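Local coordinates for protein mevalonate diphosphate decarboxylase (Legionella pneumophila, PDB 3LTO) that probably catalyses the ATP-dependent decarboxylation of mevalonate diphosphate to isopentenyl diphosphate in isoprenoid biosynthesis, at residues W3-I14 / L32-V43; S150-W158 / V166-L176. All blocks are in the same frame, centred on the assembly; numbering follows the deposited sequence.

Interaction 1 of 2, residues W3-I14 / L32-V43; sequences WFAQAPANIALI and LSYTLSNLLSSV
An antiparallel strand pair in the N-terminal domain's mixed sheet joins Ala5 to Val43 and Ile11 to Tyr34, the long strand 3-12 serving as partner for two pieces of the other chain segment. Ala5, Ala7 and Ile11 form hydrogen-bonded pairs with Val43, Ser41 and Tyr34. The bond from Ser41 N to Ala7 O is 2.9 Å and runs almost along the carbonyl axis, whereas Tyr34 N sits well above the carbonyl plane of Ile11 at 2.8 Å from its O. Between the two pieces, the type I turn Leu36-Leu39 breaks the partner strand, and Ala9 bonds to both ends of the turn: its N donates to Leu39 O (3.1 Å) and its O accepts from Leu36 N. Pro8 lacks an N-H and contributes its ring instead, CG lying 3.5 Å from Thr35 CG2 while CB meets Leu40 CD2.

On the same face, Gln6 reaches across to Ser42, its partner in a non-hydrogen-bonded pair. With CG beside its own backbone N (chi1 -59°) and an extended chain, NE2 donates to Ser42 OG at 2.6 Å, the oxygen lying in the amide plane. The Phe4 ring rests its CZ against Ser42 CB at 3.5 Å. The opposite face turns Ala5, Ala7 and Val43 to helix 110-129, small side chains against a close-lying helix.

At the far end, Leu13 and Ile14 both face Leu32; Leu13 N donates to Leu32 O at 2.7 Å, and Ile14 N adds a weak bond to the same oxygen. This is a classic beta bulge, which shifts the register by one in this strand pair of the GHMP-type N-terminal domain.

Interaction 2 of 2, residues S150-W158 / V166-L176; sequences SCRSFYAPW and VSAIDLPYKDL. With SO4 (sulfate ion), chain C.
Trp158 lies across Leu171, whose CB sits over the five-membered ring in a CH-pi contact, 4.0 Å from its centroid, while CD1 covers the same face nearer the rim. At the ring edge, NE1 donates to Tyr173 O at 2.7 Å, with an N-H...O angle of 178° and the oxygen practically in the indole plane, which helps to fix the rotation of the ring. Trp158 CG stands beside its own backbone N (chi1 -64°), and this swings the indole over the 169-176 loop, where CZ2 meets Leu176 CD1 at 3.7 Å. Phe223 packs against the indole edge-to-face, and the Tyr34 ring meets it as well. On the backbone, Ile169 N donates to Trp158 O at 3.0 Å, from well above the carbonyl plane, and Ile169 CG2 touches Trp158 CB.

Tyr155 does similar work toward the strand 166-168. Ser167 CA stands over the centre of its ring, a second CH-pi contact, and Val166 CG1 approaches the ring carbon CE2 at 3.4 Å; the hydroxyl beyond is held by Asp137. The other methyl of Val166, CG2, points to Cys151 SG. Further along, Lys174 NZ reaches back to Leu171 O at 2.7 Å, while its CG lies against the ring of Pro157, which follows a cis peptide bond.

Arg152 turns elsewhere: its chain bends at chi3 and NH2 donates to sulfate O2 at 2.7 Å, edge-on in the guanidinium plane. Tyr16 N, Met17 N and Ser149 OG also bind this ion, which probably came from the crystallisation liquor. Four partners round one oxyanion suggest an anion-binding pocket, perhaps for a phosphate of substrate or nucleotide, while the neighbouring contact relies on aromatic faces and one straight indole bond.

In the fold
Interaction 1 lies deeper, nearer the chain centre and mostly buried; interaction 2 is only partly buried and reaches the surface around Ala168 and Lys174. Both reach the same mixed sheet, and they meet directly: Thr35 OG1 is 2.5 Å from Tyr155 O and Pro8 O is 2.7 Å from Ser153 OG, both probable hydrogen bonds, so the loop 150-158 is fastened to both strands of interaction 1. Their chemistry differs accordingly. Paired backbones dominate within the sheet, whereas segment 150-158 and the strand and loop of 166-176 depend on side chains, chiefly two aromatic rings. The sulfate held by Arg152 lies near the side chain of Ala12, so the anion site borders both contacts.

Interaction 1 of 2, residues W3-I14 / L32-V43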
loop_
_atom_site.group_PDB
_atom_site.type_symbol
_atom_site.label_atom_id
_atom_site.label_comp_id
_atom_site.label_asym_id
_atom_site.label_seq_id
_atom_site.Cartn_x
_atom_site.Cartn_y
_atom_site.Cartn_z
ATOM N N TRP A 3 -15.057 -3.657 -27.808
ATOM C CA TRP A 3 -14.766 -4.363 -26.567
ATOM C C TRP A 3 -15.848 -3.929 -25.592
ATOM O O TRP A 3 -16.335 -2.805 -25.672
ATOM C CB TRP A 3 -13.379 -3.961 -26.056
ATOM C CG TRP A 3 -12.280 -4.357 -27.003
ATOM C CD1 TRP A 3 -11.593 -5.534 -27.006
ATOM C CD2 TRP A 3 -11.773 -3.591 -28.105
ATOM N NE1 TRP A 3 -10.686 -5.553 -28.036
ATOM C CE2 TRP A 3 -10.774 -4.372 -28.729
ATOM C CE3 TRP A 3 -12.062 -2.322 -28.624
ATOM C CZ2 TRP A 3 -10.062 -3.924 -29.849
ATOM C CZ3 TRP A 3 -11.350 -1.875 -29.743
ATOM C CH2 TRP A 3 -10.362 -2.677 -30.338
ATOM N N PHE A 4 -16.236 -4.821 -24.686
ATOM C CA PHE A 4 -17.289 -4.521 -23.720
ATOM C C PHE A 4 -16.936 -5.105 -22.354
ATOM O O PHE A 4 -16.421 -6.216 -22.266
ATOM C CB PHE A 4 -18.605 -5.124 -24.222
ATOM C CG PHE A 4 -19.802 -4.804 -23.368
ATOM C CD1 PHE A 4 -20.483 -3.600 -23.513
ATOM C CD2 PHE A 4 -20.287 -5.737 -22.457
ATOM C CE1 PHE A 4 -21.638 -3.333 -22.767
ATOM C CE2 PHE A 4 -21.443 -5.480 -21.705
ATOM C CZ PHE A 4 -22.117 -4.278 -21.862
ATOM N N ALA A 5 -17.198 -4.350 -21.293
ATOM C CA ALA A 5 -16.932 -4.818 -19.935
ATOM C C ALA A 5 -17.921 -4.180 -18.965
ATOM O O ALA A 5 -18.514 -3.140 -19.253
ATOM C CB ALA A 5 -15.494 -4.482 -19.519
ATOM N N GLN A 6 -18.089 -4.808 -17.813
ATOM C CA GLN A 6 -19.004 -4.308 -16.804
ATOM C C GLN A 6 -18.347 -4.366 -15.433
ATOM O O GLN A 6 -17.384 -5.093 -15.223
ATOM C CB GLN A 6 -20.292 -5.140 -16.805
ATOM C CG GLN A 6 -21.012 -5.136 -18.144
ATOM C CD GLN A 6 -22.324 -5.901 -18.109
ATOM O OE1 GLN A 6 -22.351 -7.089 -17.808
ATOM N NE2 GLN A 6 -23.419 -5.215 -18.417
ATOM N N ALA A 7 -18.867 -3.579 -14.507
ATOM C CA ALA A 7 -18.342 -3.549 -13.157
ATOM C C ALA A 7 -19.494 -3.206 -12.230
ATOM O O ALA A 7 -20.430 -2.504 -12.609
ATOM C CB ALA A 7 -17.236 -2.512 -13.037
ATOM N N PRO A 8 -19.444 -3.722 -11.003
ATOM C CA PRO A 8 -20.494 -3.467 -10.021
ATOM C C PRO A 8 -20.257 -2.219 -9.183
ATOM O O PRO A 8 -19.129 -1.754 -9.041
ATOM C CB PRO A 8 -20.472 -4.728 -9.177
ATOM C CG PRO A 8 -19.007 -5.040 -9.120
ATOM C CD PRO A 8 -18.526 -4.780 -10.542
ATOM N N ALA A 9 -21.331 -1.665 -8.639
ATOM C CA ALA A 9 -21.202 -0.506 -7.776
ATOM C C ALA A 9 -20.906 -1.080 -6.398
ATOM O O ALA A 9 -20.993 -2.290 -6.191
ATOM C CB ALA A 9 -22.496 0.278 -7.747
ATOM N N ASN A 10 -20.540 -0.228 -5.457
ATOM C CA ASN A 10 -20.272 -0.712 -4.117
ATOM C C ASN A 10 -20.674 0.386 -3.159
ATOM O O ASN A 10 -20.662 1.563 -3.521
ATOM C CB ASN A 10 -18.789 -1.095 -3.960
ATOM C CG ASN A 10 -17.876 0.107 -3.793
ATOM O OD1 ASN A 10 -17.901 0.785 -2.762
ATOM N ND2 ASN A 10 -17.059 0.375 -4.810
ATOM N N ILE A 11 -21.061 -0.010 -1.949
ATOM C CA ILE A 11 -21.493 0.930 -0.918
ATOM C C ILE A 11 -20.623 0.805 0.340
ATOM O O ILE A 11 -20.534 -0.257 0.959
ATOM C CB ILE A 11 -22.966 0.683 -0.540
ATOM C CG1 ILE A 11 -23.405 1.683 0.531
ATOM C CG2 ILE A 11 -23.144 -0.740 -0.037
ATOM C CD1 ILE A 11 -23.407 3.120 0.067
ATOM N N ALA A 12 -19.989 1.910 0.709
ATOM C CA ALA A 12 -19.105 1.948 1.862
ATOM C C ALA A 12 -19.786 2.086 3.222
ATOM O O ALA A 12 -20.663 2.928 3.410
ATOM C CB ALA A 12 -18.087 3.078 1.674
ATOM N N LEU A 13 -19.378 1.233 4.160
ATOM C CA LEU A 13 -19.877 1.263 5.537
ATOM C C LEU A 13 -18.951 2.225 6.308
ATOM O O LEU A 13 -19.399 2.963 7.193
ATOM C CB LEU A 13 -19.847 -0.146 6.145
ATOM C CG LEU A 13 -21.065 -1.043 5.866
ATOM C CD1 LEU A 13 -21.421 -0.989 4.399
ATOM C CD2 LEU A 13 -20.783 -2.473 6.295
ATOM N N ILE A 14 -17.660 2.191 5.965
ATOM C CA ILE A 14 -16.649 3.093 6.535
ATOM C C ILE A 14 -16.237 3.917 5.302
ATOM O O ILE A 14 -15.834 3.355 4.280
ATOM C CB ILE A 14 -15.429 2.325 7.090
ATOM C CG1 ILE A 14 -15.870 1.380 8.216
ATOM C CG2 ILE A 14 -14.391 3.315 7.617
ATOM C CD1 ILE A 14 -16.412 2.091 9.454
ATOM N N LEU A 32 -14.286 0.446 3.916
ATOM C CA LEU A 32 -14.901 -0.874 3.785
ATOM C C LEU A 32 -16.251 -0.751 3.076
ATOM O O LEU A 32 -17.107 0.036 3.495
ATOM C CB LEU A 32 -15.120 -1.491 5.169
ATOM C CG LEU A 32 -15.868 -2.821 5.202
ATOM C CD1 LEU A 32 -14.919 -3.951 4.871
ATOM C CD2 LEU A 32 -16.459 -3.035 6.569
ATOM N N SER A 33 -16.453 -1.534 2.019
ATOM C CA SER A 33 -17.704 -1.457 1.285
ATOM C C SER A 33 -18.279 -2.810 0.890
ATOM O O SER A 33 -17.573 -3.818 0.856
ATOM C CB SER A 33 -17.516 -0.603 0.028
ATOM O OG SER A 33 -16.552 -1.187 -0.833
ATOM N N TYR A 34 -19.577 -2.814 0.603
ATOM C CA TYR A 34 -20.270 -4.017 0.176
ATOM C C TYR A 34 -20.400 -3.910 -1.339
ATOM O O TYR A 34 -20.771 -2.856 -1.854
ATOM C CB TYR A 34 -21.664 -4.086 0.794
ATOM C CG TYR A 34 -22.404 -5.361 0.441
ATOM C CD1 TYR A 34 -21.895 -6.606 0.807
ATOM C CD2 TYR A 34 -23.598 -5.325 -0.278
ATOM C CE1 TYR A 34 -22.552 -7.782 0.462
ATOM C CE2 TYR A 34 -24.261 -6.501 -0.628
ATOM C CZ TYR A 34 -23.731 -7.723 -0.254
ATOM O OH TYR A 34 -24.371 -8.891 -0.605
ATOM N N THR A 35 -20.095 -4.985 -2.054
ATOM C CA THR A 35 -20.191 -4.945 -3.505
ATOM C C THR A 35 -21.624 -5.258 -3.941
ATOM O O THR A 35 -22.140 -6.336 -3.677
ATOM C CB THR A 35 -19.183 -5.935 -4.147
ATOM O OG1 THR A 35 -17.867 -5.673 -3.634
ATOM C CG2 THR A 35 -19.147 -5.761 -5.661
ATOM N N LEU A 36 -22.267 -4.292 -4.588
ATOM C CA LEU A 36 -23.643 -4.453 -5.050
ATOM C C LEU A 36 -23.647 -5.060 -6.449
ATOM O O LEU A 36 -23.864 -4.371 -7.448
ATOM C CB LEU A 36 -24.338 -3.089 -5.050
ATOM C CG LEU A 36 -24.391 -2.410 -3.676
ATOM C CD1 LEU A 36 -24.770 -0.946 -3.819
ATOM C CD2 LEU A 36 -25.390 -3.145 -2.793
ATOM N N SER A 37 -23.420 -6.364 -6.505
ATOM C CA SER A 37 -23.346 -7.096 -7.763
ATOM C C SER A 37 -24.500 -6.958 -8.758
ATOM O O SER A 37 -24.337 -7.266 -9.934
ATOM C CB SER A 37 -23.093 -8.574 -7.465
ATOM O OG SER A 37 -21.792 -8.736 -6.919
ATOM N N ASN A 38 -25.656 -6.489 -8.308
ATOM C CA ASN A 38 -26.789 -6.337 -9.213
ATOM C C ASN A 38 -26.802 -4.988 -9.938
ATOM O O ASN A 38 -27.361 -4.876 -11.021
ATOM C CB ASN A 38 -28.094 -6.552 -8.446
ATOM C CG ASN A 38 -28.215 -7.967 -7.900
ATOM O OD1 ASN A 38 -28.430 -8.920 -8.651
ATOM N ND2 ASN A 38 -28.059 -8.112 -6.586
ATOM N N LEU A 39 -26.191 -3.969 -9.343
ATOM C CA LEU A 39 -26.127 -2.657 -9.971
ATOM C C LEU A 39 -24.834 -2.649 -10.773
ATOM O O LEU A 39 -23.741 -2.768 -10.211
ATOM C CB LEU A 39 -26.121 -1.551 -8.909
ATOM C CG LEU A 39 -27.320 -1.487 -7.949
ATOM C CD1 LEU A 39 -27.134 -0.323 -6.974
ATOM C CD2 LEU A 39 -28.621 -1.318 -8.730
ATOM N N LEU A 40 -24.959 -2.514 -12.090
ATOM C CA LEU A 40 -23.797 -2.554 -12.970
ATOM C C LEU A 40 -23.647 -1.377 -13.923
ATOM O O LEU A 40 -24.626 -0.799 -14.384
ATOM C CB LEU A 40 -23.833 -3.838 -13.820
ATOM C CG LEU A 40 -23.795 -5.225 -13.167
ATOM C CD1 LEU A 40 -24.196 -6.288 -14.184
ATOM C CD2 LEU A 40 -22.401 -5.501 -12.630
ATOM N N SER A 41 -22.398 -1.038 -14.214
ATOM C CA SER A 41 -22.087 0.009 -15.170
ATOM C C SER A 41 -21.453 -0.762 -16.308
ATOM O O SER A 41 -20.805 -1.783 -16.080
ATOM C CB SER A 41 -21.082 1.015 -14.599
ATOM O OG SER A 41 -21.739 2.000 -13.824
ATOM N N SER A 42 -21.647 -0.291 -17.529
ATOM C CA SER A 42 -21.084 -0.968 -18.685
ATOM C C SER A 42 -20.338 0.006 -19.566
ATOM O O SER A 42 -20.715 1.165 -19.683
ATOM C CB SER A 42 -22.193 -1.641 -19.494
ATOM O OG SER A 42 -22.786 -2.688 -18.746
ATOM N N VAL A 43 -19.265 -0.471 -20.179
ATOM C CA VAL A 43 -18.488 0.366 -21.073
ATOM C C VAL A 43 -18.148 -0.376 -22.345
ATOM O O VAL A 43 -17.611 -1.478 -22.317
ATOM C CB VAL A 43 -17.179 0.844 -20.428
ATOM C CG1 VAL A 43 -16.333 1.575 -21.463
ATOM C CG2 VAL A 43 -17.484 1.761 -19.261
#

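Interaction 2 of 2, residues S150-W158 / V166-L176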
loop_
_atom_site.group_PDB
_atom_site.type_symbol
_atom_site.label_atom_id
_atom_site.label_comp_id
_atom_site.label_asym_id
_atom_site.label_seq_id
_atom_site.Cartn_x
_atom_site.Cartn_y
_atom_site.Cartn_z
ATOM N N SER A 150 -13.773 3.452 -7.003
ATOM C CA SER A 150 -13.812 2.358 -7.961
ATOM C C SER A 150 -12.893 1.167 -7.694
ATOM O O SER A 150 -13.211 0.056 -8.117
ATOM C CB SER A 150 -13.564 2.880 -9.381
ATOM O OG SER A 150 -12.202 3.181 -9.588
ATOM N N CYS A 151 -11.769 1.377 -7.007
ATOM C CA CYS A 151 -10.856 0.262 -6.753
ATOM C C CYS A 151 -11.499 -0.820 -5.904
ATOM O O CYS A 151 -11.088 -1.980 -5.949
ATOM C CB CYS A 151 -9.540 0.743 -6.108
ATOM S SG CYS A 151 -9.559 1.165 -4.339
ATOM N N ARG A 152 -12.522 -0.441 -5.144
ATOM C CA ARG A 152 -13.239 -1.385 -4.293
ATOM C C ARG A 152 -14.226 -2.250 -5.063
ATOM O O ARG A 152 -14.705 -3.266 -4.544
ATOM C CB ARG A 152 -13.998 -0.648 -3.199
ATOM C CG ARG A 152 -13.149 -0.183 -2.055
ATOM C CD ARG A 152 -14.033 0.240 -0.908
ATOM N NE ARG A 152 -13.986 1.672 -0.687
ATOM C CZ ARG A 152 -14.909 2.535 -1.089
ATOM N NH1 ARG A 152 -15.977 2.119 -1.745
ATOM N NH2 ARG A 152 -14.753 3.820 -0.822
ATOM N N SER A 153 -14.539 -1.856 -6.294
ATOM C CA SER A 153 -15.489 -2.628 -7.093
ATOM C C SER A 153 -14.892 -3.874 -7.745
ATOM O O SER A 153 -15.619 -4.671 -8.330
ATOM C CB SER A 153 -16.129 -1.738 -8.160
ATOM O OG SER A 153 -17.041 -0.831 -7.562
ATOM N N PHE A 154 -13.575 -4.036 -7.629
ATOM C CA PHE A 154 -12.863 -5.178 -8.198
ATOM C C PHE A 154 -12.864 -6.395 -7.268
ATOM O O PHE A 154 -12.259 -7.427 -7.579
ATOM C CB PHE A 154 -11.415 -4.777 -8.509
ATOM C CG PHE A 154 -11.286 -3.870 -9.696
ATOM C CD1 PHE A 154 -11.078 -4.397 -10.966
ATOM C CD2 PHE A 154 -11.459 -2.496 -9.562
ATOM C CE1 PHE A 154 -11.052 -3.570 -12.088
ATOM C CE2 PHE A 154 -11.435 -1.656 -10.682
ATOM C CZ PHE A 154 -11.232 -2.196 -11.945
ATOM N N TYR A 155 -13.537 -6.272 -6.128
ATOM C CA TYR A 155 -13.591 -7.361 -5.160
ATOM C C TYR A 155 -15.014 -7.516 -4.652
ATOM O O TYR A 155 -15.792 -6.569 -4.691
ATOM C CB TYR A 155 -12.643 -7.059 -3.994
ATOM C CG TYR A 155 -11.244 -6.719 -4.461
ATOM C CD1 TYR A 155 -10.305 -7.720 -4.707
ATOM C CD2 TYR A 155 -10.881 -5.396 -4.725
ATOM C CE1 TYR A 155 -9.042 -7.418 -5.208
ATOM C CE2 TYR A 155 -9.618 -5.082 -5.231
ATOM C CZ TYR A 155 -8.707 -6.100 -5.472
ATOM O OH TYR A 155 -7.472 -5.806 -6.005
ATOM N N ALA A 156 -15.340 -8.715 -4.180
ATOM C CA ALA A 156 -16.665 -9.032 -3.661
ATOM C C ALA A 156 -16.574 -10.276 -2.775
ATOM O O ALA A 156 -15.656 -11.085 -2.931
ATOM C CB ALA A 156 -17.623 -9.282 -4.817
ATOM N N PRO A 157 -17.522 -10.443 -1.832
ATOM C CA PRO A 157 -18.639 -9.528 -1.580
ATOM C C PRO A 157 -18.280 -8.304 -0.732
ATOM O O PRO A 157 -19.048 -7.348 -0.667
ATOM C CB PRO A 157 -19.671 -10.432 -0.909
ATOM C CG PRO A 157 -18.807 -11.344 -0.103
ATOM C CD PRO A 157 -17.715 -11.705 -1.094
ATOM N N TRP A 158 -17.125 -8.332 -0.080
ATOM C CA TRP A 158 -16.681 -7.196 0.729
ATOM C C TRP A 158 -15.280 -6.772 0.316
ATOM O O TRP A 158 -14.440 -7.611 -0.002
ATOM C CB TRP A 158 -16.662 -7.542 2.221
ATOM C CG TRP A 158 -17.994 -7.859 2.794
ATOM C CD1 TRP A 158 -18.576 -9.091 2.886
ATOM C CD2 TRP A 158 -18.944 -6.922 3.319
ATOM N NE1 TRP A 158 -19.836 -8.976 3.436
ATOM C CE2 TRP A 158 -20.085 -7.657 3.708
ATOM C CE3 TRP A 158 -18.942 -5.533 3.494
ATOM C CZ2 TRP A 158 -21.216 -7.048 4.262
ATOM C CZ3 TRP A 158 -20.066 -4.926 4.042
ATOM C CH2 TRP A 158 -21.188 -5.685 4.421
ATOM N N VAL A 166 -5.936 -3.051 -1.849
ATOM C CA VAL A 166 -7.367 -3.299 -1.760
ATOM C C VAL A 166 -7.565 -4.798 -1.910
ATOM O O VAL A 166 -6.948 -5.426 -2.761
ATOM C CB VAL A 166 -8.150 -2.589 -2.885
ATOM C CG1 VAL A 166 -9.640 -2.853 -2.720
ATOM C CG2 VAL A 166 -7.863 -1.104 -2.862
ATOM N N SER A 167 -8.427 -5.372 -1.086
ATOM C CA SER A 167 -8.674 -6.804 -1.159
ATOM C C SER A 167 -10.063 -7.176 -0.698
ATOM O O SER A 167 -10.753 -6.390 -0.050
ATOM C CB SER A 167 -7.672 -7.565 -0.287
ATOM O OG SER A 167 -6.348 -7.403 -0.757
ATOM N N ALA A 168 -10.466 -8.390 -1.043
ATOM C CA ALA A 168 -11.753 -8.895 -0.618
ATOM C C ALA A 168 -11.503 -9.373 0.809
ATOM O O ALA A 168 -10.492 -10.026 1.075
ATOM C CB ALA A 168 -12.173 -10.060 -1.499
ATOM N N ILE A 169 -12.393 -9.027 1.731
ATOM C CA ILE A 169 -12.239 -9.461 3.115
ATOM C C ILE A 169 -13.386 -10.425 3.417
ATOM O O ILE A 169 -14.543 -10.154 3.089
ATOM C CB ILE A 169 -12.253 -8.254 4.098
ATOM C CG1 ILE A 169 -12.041 -8.741 5.534
ATOM C CG2 ILE A 169 -13.566 -7.499 3.997
ATOM C CD1 ILE A 169 -11.958 -7.612 6.552
ATOM N N ASP A 170 -13.059 -11.557 4.030
ATOM C CA ASP A 170 -14.052 -12.575 4.344
ATOM C C ASP A 170 -14.860 -12.260 5.594
ATOM O O ASP A 170 -14.448 -12.575 6.711
ATOM C CB ASP A 170 -13.362 -13.937 4.486
ATOM C CG ASP A 170 -14.332 -15.061 4.808
ATOM O OD1 ASP A 170 -15.375 -15.180 4.126
ATOM O OD2 ASP A 170 -14.042 -15.841 5.739
ATOM N N LEU A 171 -16.010 -11.624 5.394
ATOM C CA LEU A 171 -16.888 -11.267 6.495
ATOM C C LEU A 171 -18.104 -12.190 6.517
ATOM O O LEU A 171 -18.521 -12.707 5.485
ATOM C CB LEU A 171 -17.308 -9.798 6.384
ATOM C CG LEU A 171 -16.134 -8.821 6.548
ATOM C CD1 LEU A 171 -16.612 -7.394 6.382
ATOM C CD2 LEU A 171 -15.493 -9.008 7.915
ATOM N N PRO A 172 -18.678 -12.406 7.710
ATOM C CA PRO A 172 -19.839 -13.246 8.025
ATOM C C PRO A 172 -21.135 -13.094 7.224
ATOM O O PRO A 172 -21.900 -14.050 7.118
ATOM C CB PRO A 172 -20.072 -12.961 9.507
ATOM C CG PRO A 172 -18.711 -12.662 10.009
ATOM C CD PRO A 172 -18.170 -11.765 8.935
ATOM N N TYR A 173 -21.398 -11.913 6.674
ATOM C CA TYR A 173 -22.638 -11.706 5.932
ATOM C C TYR A 173 -22.455 -11.639 4.418
ATOM O O TYR A 173 -21.490 -11.066 3.924
ATOM C CB TYR A 173 -23.325 -10.436 6.435
ATOM C CG TYR A 173 -23.644 -10.486 7.909
ATOM C CD1 TYR A 173 -24.701 -11.262 8.390
ATOM C CD2 TYR A 173 -22.875 -9.781 8.831
ATOM C CE1 TYR A 173 -24.983 -11.332 9.755
ATOM C CE2 TYR A 173 -23.147 -9.845 10.201
ATOM C CZ TYR A 173 -24.202 -10.621 10.653
ATOM O OH TYR A 173 -24.477 -10.683 12.000
ATOM N N LYS A 174 -23.395 -12.234 3.690
ATOM C CA LYS A 174 -23.356 -12.267 2.231
ATOM C C LYS A 174 -24.795 -12.296 1.713
ATOM O O LYS A 174 -25.726 -12.593 2.459
ATOM C CB LYS A 174 -22.607 -13.519 1.758
ATOM C CG LYS A 174 -21.217 -13.691 2.386
ATOM C CD LYS A 174 -20.695 -15.118 2.233
ATOM C CE LYS A 174 -19.335 -15.298 2.914
ATOM N NZ LYS A 174 -19.388 -15.065 4.389
ATOM N N ASP A 175 -24.980 -12.001 0.434
ATOM C CA ASP A 175 -26.315 -11.990 -0.137
ATOM C C ASP A 175 -27.223 -11.108 0.714
ATOM O O ASP A 175 -28.243 -11.562 1.225
ATOM C CB ASP A 175 -26.897 -13.407 -0.199
ATOM C CG ASP A 175 -26.117 -14.324 -1.126
ATOM O OD1 ASP A 175 -25.831 -13.912 -2.273
ATOM O OD2 ASP A 175 -25.798 -15.462 -0.715
ATOM N N LEU A 176 -26.843 -9.849 0.882
ATOM C CA LEU A 176 -27.652 -8.925 1.661
ATOM C C LEU A 176 -28.741 -8.362 0.766
ATOM O O LEU A 176 -28.596 -8.338 -0.453
ATOM C CB LEU A 176 -26.795 -7.771 2.174
ATOM C CG LEU A 176 -25.603 -8.119 3.062
ATOM C CD1 LEU A 176 -24.786 -6.854 3.316
ATOM C CD2 LEU A 176 -26.090 -8.743 4.374
HETATM S S SO4 C . -16.666 6.385 -0.235
HETATM O O1 SO4 C . -16.028 5.540 0.788
HETATM O O2 SO4 C . -16.493 5.737 -1.538
HETATM O O3 SO4 C . -18.094 6.518 0.084
HETATM O O4 SO4 C . -16.059 7.720 -0.283
#